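Local coordinates for protein putative transcriptional regulator (Listeria innocua, PDB 3LWF) that probably binds DNA as a dimeric transcriptional regulator of the Rrf2 family, with a winged helix-turn-helix, at residues Gly26-Thr31 with Lys54-His59; Ser149-Thr152 with Met156-Ile159. One frame throughout, in Å; residues are numbered along the deposited sequence. Where two conformers were deposited one is given.

Contact 1: Gly26-Thr31 with Lys54-His59; sequences GRYGLT and KNLSEH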
loop_
_atom_site.group_PDB
_atom_site.type_symbol
_atom_site.label_atom_id
_atom_site.label_comp_id
_atom_site.label_asym_id
_atom_site.label_seq_id
_atom_site.Cartn_x
_atom_site.Cartn_y
_atom_site.Cartn_z
ATOM N N GLY A 26 -11.902 -5.808 -9.196
ATOM C CA GLY A 26 -11.982 -5.959 -7.755
ATOM C C GLY A 26 -13.030 -5.031 -7.167
ATOM O O GLY A 26 -13.795 -5.410 -6.284
ATOM N N ARG A 27 -13.040 -3.795 -7.614
ATOM C CA ARG A 27 -13.937 -2.827 -7.018
ATOM C C ARG A 27 -15.395 -3.183 -7.289
ATOM O O ARG A 27 -16.223 -3.117 -6.403
ATOM C CB ARG A 27 -13.633 -1.405 -7.492
ATOM C CG ARG A 27 -12.281 -0.892 -6.987
ATOM C CD ARG A 27 -11.909 0.373 -7.698
ATOM N NE ARG A 27 -10.505 0.730 -7.546
ATOM C CZ ARG A 27 -10.046 1.790 -6.893
ATOM N NH1 ARG A 27 -10.849 2.649 -6.283
ATOM N NH2 ARG A 27 -8.746 2.000 -6.863
ATOM N N TYR A 28 -15.720 -3.497 -8.532
ATOM C CA TYR A 28 -17.104 -3.869 -8.854
ATOM C C TYR A 28 -17.468 -5.241 -8.276
ATOM O O TYR A 28 -18.633 -5.504 -8.006
ATOM C CB TYR A 28 -17.338 -3.859 -10.353
ATOM C CG TYR A 28 -17.293 -2.500 -11.004
ATOM C CD1 TYR A 28 -17.112 -1.339 -10.271
ATOM C CD2 TYR A 28 -17.463 -2.384 -12.376
ATOM C CE1 TYR A 28 -17.042 -0.102 -10.899
ATOM C CE2 TYR A 28 -17.423 -1.166 -13.004
ATOM C CZ TYR A 28 -17.204 -0.028 -12.266
ATOM O OH TYR A 28 -17.165 1.185 -12.900
ATOM N N GLY A 29 -16.472 -6.112 -8.131
ATOM C CA GLY A 29 -16.644 -7.364 -7.424
ATOM C C GLY A 29 -17.106 -7.101 -5.997
ATOM O O GLY A 29 -17.986 -7.771 -5.477
ATOM N N LEU A 30 -16.476 -6.123 -5.364
ATOM C CA LEU A 30 -16.869 -5.722 -4.056
ATOM C C LEU A 30 -18.269 -5.150 -4.081
ATOM O O LEU A 30 -19.049 -5.463 -3.183
ATOM C CB LEU A 30 -15.933 -4.688 -3.419
ATOM C CG LEU A 30 -14.835 -5.210 -2.491
ATOM C CD1 LEU A 30 -14.055 -4.009 -1.890
ATOM C CD2 LEU A 30 -15.368 -6.162 -1.357
ATOM N N THR A 31 -18.577 -4.303 -5.058
ATOM C CA THR A 31 -19.925 -3.746 -5.128
ATOM C C THR A 31 -20.944 -4.912 -5.184
ATOM O O THR A 31 -21.934 -4.897 -4.490
ATOM C CB THR A 31 -20.097 -2.763 -6.286
ATOM O OG1 THR A 31 -19.343 -1.580 -6.021
ATOM C CG2 THR A 31 -21.578 -2.352 -6.467
ATOM N N LYS A 54 -26.596 0.767 -9.585
ATOM C CA LYS A 54 -25.291 1.381 -9.430
ATOM C C LYS A 54 -24.780 2.027 -10.712
ATOM O O LYS A 54 -23.628 2.395 -10.760
ATOM C CB LYS A 54 -24.272 0.319 -8.980
ATOM C CG LYS A 54 -24.556 -0.353 -7.658
ATOM C CD LYS A 54 -24.764 0.671 -6.539
ATOM C CE LYS A 54 -24.923 0.014 -5.164
ATOM N NZ LYS A 54 -25.293 1.020 -4.126
ATOM N N ASN A 55 -25.622 2.135 -11.748
ATOM C CA ASN A 55 -25.205 2.680 -13.044
ATOM C C ASN A 55 -23.948 2.011 -13.620
ATOM O O ASN A 55 -23.038 2.679 -14.095
ATOM C CB ASN A 55 -24.971 4.190 -12.960
ATOM C CG ASN A 55 -24.961 4.852 -14.333
ATOM O OD1 ASN A 55 -25.492 4.307 -15.303
ATOM N ND2 ASN A 55 -24.367 6.033 -14.415
ATOM N N LEU A 56 -23.923 0.691 -13.576
ATOM C CA LEU A 56 -22.847 -0.133 -14.081
ATOM C C LEU A 56 -23.343 -0.961 -15.247
ATOM O O LEU A 56 -24.543 -1.148 -15.431
ATOM C CB LEU A 56 -22.344 -1.090 -12.989
ATOM C CG LEU A 56 -21.804 -0.487 -11.699
ATOM C CD1 LEU A 56 -21.267 -1.574 -10.807
ATOM C CD2 LEU A 56 -20.743 0.557 -12.031
ATOM N N SER A 57 -22.405 -1.461 -16.048
ATOM C CA SER A 57 -22.718 -2.333 -17.166
ATOM C C SER A 57 -23.044 -3.748 -16.706
ATOM O O SER A 57 -22.194 -4.454 -16.119
ATOM C CB SER A 57 -21.535 -2.409 -18.138
ATOM O OG SER A 57 -21.730 -3.486 -19.039
ATOM N N GLU A 58 -24.259 -4.185 -17.013
ATOM C CA GLU A 58 -24.666 -5.497 -16.630
ATOM C C GLU A 58 -23.762 -6.520 -17.284
ATOM O O GLU A 58 -23.381 -7.477 -16.648
ATOM C CB GLU A 58 -26.095 -5.775 -17.028
ATOM C CG GLU A 58 -26.541 -7.156 -16.569
ATOM C CD GLU A 58 -28.006 -7.520 -16.918
ATOM O OE1 GLU A 58 -28.725 -6.677 -17.513
ATOM O OE2 GLU A 58 -28.395 -8.671 -16.579
ATOM N N HIS A 59 -23.477 -6.330 -18.568
ATOM C CA HIS A 59 -22.634 -7.255 -19.344
ATOM C C HIS A 59 -21.237 -7.380 -18.737
ATOM O O HIS A 59 -20.661 -8.458 -18.736
ATOM C CB HIS A 59 -22.554 -6.796 -20.828
ATOM C CG HIS A 59 -22.071 -7.859 -21.789
ATOM N ND1 HIS A 59 -22.390 -9.198 -21.660
ATOM C CD2 HIS A 59 -21.330 -7.765 -22.925
ATOM C CE1 HIS A 59 -21.846 -9.882 -22.652
ATOM N NE2 HIS A 59 -21.206 -9.035 -23.438
#

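Contact 2: Ser149-Thr152 with Met156-Ile159; sequences SELT and MFYI. With SO4 (sulfate ion), chain H.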
loop_
_atom_site.group_PDB
_atom_site.type_symbol
_atom_site.label_atom_id
_atom_site.label_comp_id
_atom_site.label_asym_id
_atom_site.label_seq_id
_atom_site.Cartn_x
_atom_site.Cartn_y
_atom_site.Cartn_z
ATOM N N SER A 149 -12.402 8.052 7.866
ATOM C CA SER A 149 -11.542 8.045 6.665
ATOM C C SER A 149 -10.417 9.103 6.729
ATOM O O SER A 149 -9.331 8.894 6.161
ATOM C CB SER A 149 -12.371 8.271 5.407
ATOM O OG SER A 149 -12.808 9.612 5.318
ATOM N N GLU A 150 -10.705 10.222 7.421
ATOM C CA GLU A 150 -9.832 11.427 7.484
ATOM C C GLU A 150 -9.713 12.198 6.162
ATOM O O GLU A 150 -8.931 13.129 6.065
ATOM C CB GLU A 150 -8.427 11.077 7.970
ATOM C CG GLU A 150 -8.393 10.324 9.292
ATOM C CD GLU A 150 -7.015 9.761 9.593
ATOM O OE1 GLU A 150 -6.033 10.321 9.077
ATOM O OE2 GLU A 150 -6.902 8.761 10.338
ATOM N N LEU A 151 -10.473 11.807 5.144
ATOM C CA LEU A 151 -10.519 12.573 3.919
ATOM C C LEU A 151 -11.413 13.772 4.168
ATOM O O LEU A 151 -12.634 13.651 4.115
ATOM C CB LEU A 151 -11.043 11.730 2.754
ATOM C CG LEU A 151 -9.916 11.142 1.897
ATOM C CD1 LEU A 151 -9.022 10.180 2.708
ATOM C CD2 LEU A 151 -10.509 10.470 0.664
ATOM N N THR A 152 -10.813 14.926 4.456
ATOM C CA THR A 152 -11.588 16.173 4.570
ATOM C C THR A 152 -12.327 16.446 3.247
ATOM O O THR A 152 -13.410 17.028 3.233
ATOM C CB THR A 152 -10.681 17.371 4.912
ATOM O OG1 THR A 152 -9.589 17.392 3.995
ATOM C CG2 THR A 152 -10.108 17.258 6.332
HETATM N N MSE A 156 -8.177 10.831 -2.315
HETATM C CA MSE A 156 -6.828 10.283 -2.255
HETATM C C MSE A 156 -6.573 9.795 -0.862
HETATM O O MSE A 156 -6.779 10.525 0.110
HETATM C CB MSE A 156 -5.766 11.357 -2.595
HETATM C CG MSE A 156 -5.924 12.061 -3.938
HETATM SE SE MSE A 156 -5.856 10.767 -5.381
HETATM C CE MSE A 156 -5.779 12.032 -6.874
ATOM N N PHE A 157 -6.050 8.586 -0.779
ATOM C CA PHE A 157 -5.595 8.035 0.476
ATOM C C PHE A 157 -4.077 8.111 0.550
ATOM O O PHE A 157 -3.369 7.249 0.001
ATOM C CB PHE A 157 -6.122 6.602 0.641
ATOM C CG PHE A 157 -7.584 6.571 0.932
ATOM C CD1 PHE A 157 -8.508 6.750 -0.091
ATOM C CD2 PHE A 157 -8.043 6.480 2.242
ATOM C CE1 PHE A 157 -9.880 6.816 0.200
ATOM C CE2 PHE A 157 -9.417 6.518 2.528
ATOM C CZ PHE A 157 -10.322 6.655 1.495
ATOM N N TYR A 158 -3.598 9.139 1.242
ATOM C CA TYR A 158 -2.179 9.389 1.363
ATOM C C TYR A 158 -1.596 8.659 2.554
ATOM O O TYR A 158 -2.187 8.655 3.628
ATOM C CB TYR A 158 -1.906 10.885 1.582
ATOM C CG TYR A 158 -2.434 11.806 0.516
ATOM C CD1 TYR A 158 -1.818 11.879 -0.732
ATOM C CD2 TYR A 158 -3.542 12.603 0.759
ATOM C CE1 TYR A 158 -2.308 12.730 -1.716
ATOM C CE2 TYR A 158 -4.033 13.453 -0.199
ATOM C CZ TYR A 158 -3.401 13.532 -1.428
ATOM O OH TYR A 158 -3.894 14.389 -2.373
ATOM N N ILE A 159 -0.396 8.115 2.382
ATOM C CA ILE A 159 0.205 7.349 3.409
ATOM C C ILE A 159 0.989 8.244 4.386
ATOM O O ILE A 159 1.390 9.398 4.113
ATOM C CB ILE A 159 1.044 6.169 2.833
ATOM C CG1 ILE A 159 2.353 6.599 2.197
ATOM C CG2 ILE A 159 0.266 5.397 1.782
ATOM C CD1 ILE A 159 3.175 5.355 1.712
ATOM O OXT ILE A 159 1.206 7.808 5.516
HETATM S S SO4 H . -16.013 9.244 6.599
HETATM O O1 SO4 H . -15.217 8.439 7.522
HETATM O O2 SO4 H . -16.110 10.589 7.158
HETATM O O3 SO4 H . -15.384 9.354 5.300
HETATM O O4 SO4 H . -17.354 8.705 6.425
#

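Contact 1: Gly26-Thr31 with Lys54-His59
Lys54 NZ forms a salt bridge with Glu116 of the second subunit and has Glu35 as a long, weak ion partner, while the aliphatic part of the same side chain meets Thr31. The segment 54-59 carries the tight turn of a helix-turn-helix between helices 47-54 and 58-70, and it lies against helix 24-38 of the probable DNA-binding domain. No hydrogen bond joins the two segments, so apolar atoms do the work. Lys54 CG, set beside its own backbone N (chi1 -61°), sits 3.8 Å from Thr31 CG2. That methyl is anti to the backbone N of Thr31, and it also reaches Leu56 CD1, 4.4 Å away. A lysine suits this edge because its methylenes pack while its ammonium group travels on to acidic partners. The turn itself is built by Asn55, whose positive phi (52°) ends the first helix in a Schellman motif, and by Ser57, the N-cap of the next, whose OG takes the N-H of Tyr60. Between them Leu56 points inward, the apolar member of an otherwise polar turn, and Leu61 packs against it. The branches of Leu56 divide the Tyr28 ring: Leu56 CD1 approaches Tyr28 CG at 4.1 Å. Leu56 CD2 makes a CH-pi contact over the face, 4.0 Å from the Tyr28 ring centroid. It is shifted toward the phenol end, with Leu56 CD2 3.6 Å from Tyr28 CZ.

Contact 2: Ser149-Thr152 with Met156-Ile159
An ST turn at Ser149 shapes the loop before the C-terminal strand 156-158 and carries Leu151 over the Phe157 ring. Ser149 OG accepts the N-H of Leu151 N at 3.2 Å, with an N-H...O angle of 160°. Its chi1 of 73° sets the hydroxyl between the backbone N and the carbonyl carbon, and from there Ser149 OG donates its own proton to sulfate O3, 2.6 Å away. The backbone N of Ser149 binds O1 of the same sulfate at 2.9 Å, nearly straight, so one serine offers two donors to an anion that probably came from the crystallisation liquor. Serine suits the position because its short hydroxyl can accept and donate at once. Across the contact, Leu151 meets the aromatic ring at about a right angle and spreads both methyls on it: Leu151 CD1 stands 3.9 Å from the centroid of the Phe157 ring, 17° off the normal, as a CH-pi contact, while Leu151 CD2 lies 3.7 Å from Phe157 CE1. Leu151 CD1 also touches the carbonyl O of Met156, a selenomethionine, at 3.4 Å. A branched leucine can thus lie across one face of a flat ring that is itself buried. Trp123 of the second subunit meets Phe157 edge-to-face, Thr124 on that subunit's helix 117-136 packs against Ser149 and Phe157, and residues 156-158 pair antiparallel with one of its strands, continuing the sheet across the interface.

In the fold
Contact 1 closes in the N-terminal part of the chain, well before contact 2 opens at the C-terminal end. Their centres are 23 Å apart and their nearest atoms about 8 Å, so they do not touch. Helix 139-144 bridges them in part: it packs on Leu30 of helix 24-38 and leads into the loop that holds 149-152. The second subunit is the larger common element. Residues 110-119 of that subunit border contact 1, and its strand 107-110 and helix 117-136 flank contact 2. The helix-turn-helix and the chain's terminal strand are therefore both fastened to the same region of the partner, consistent with a regulator that acts as a dimer.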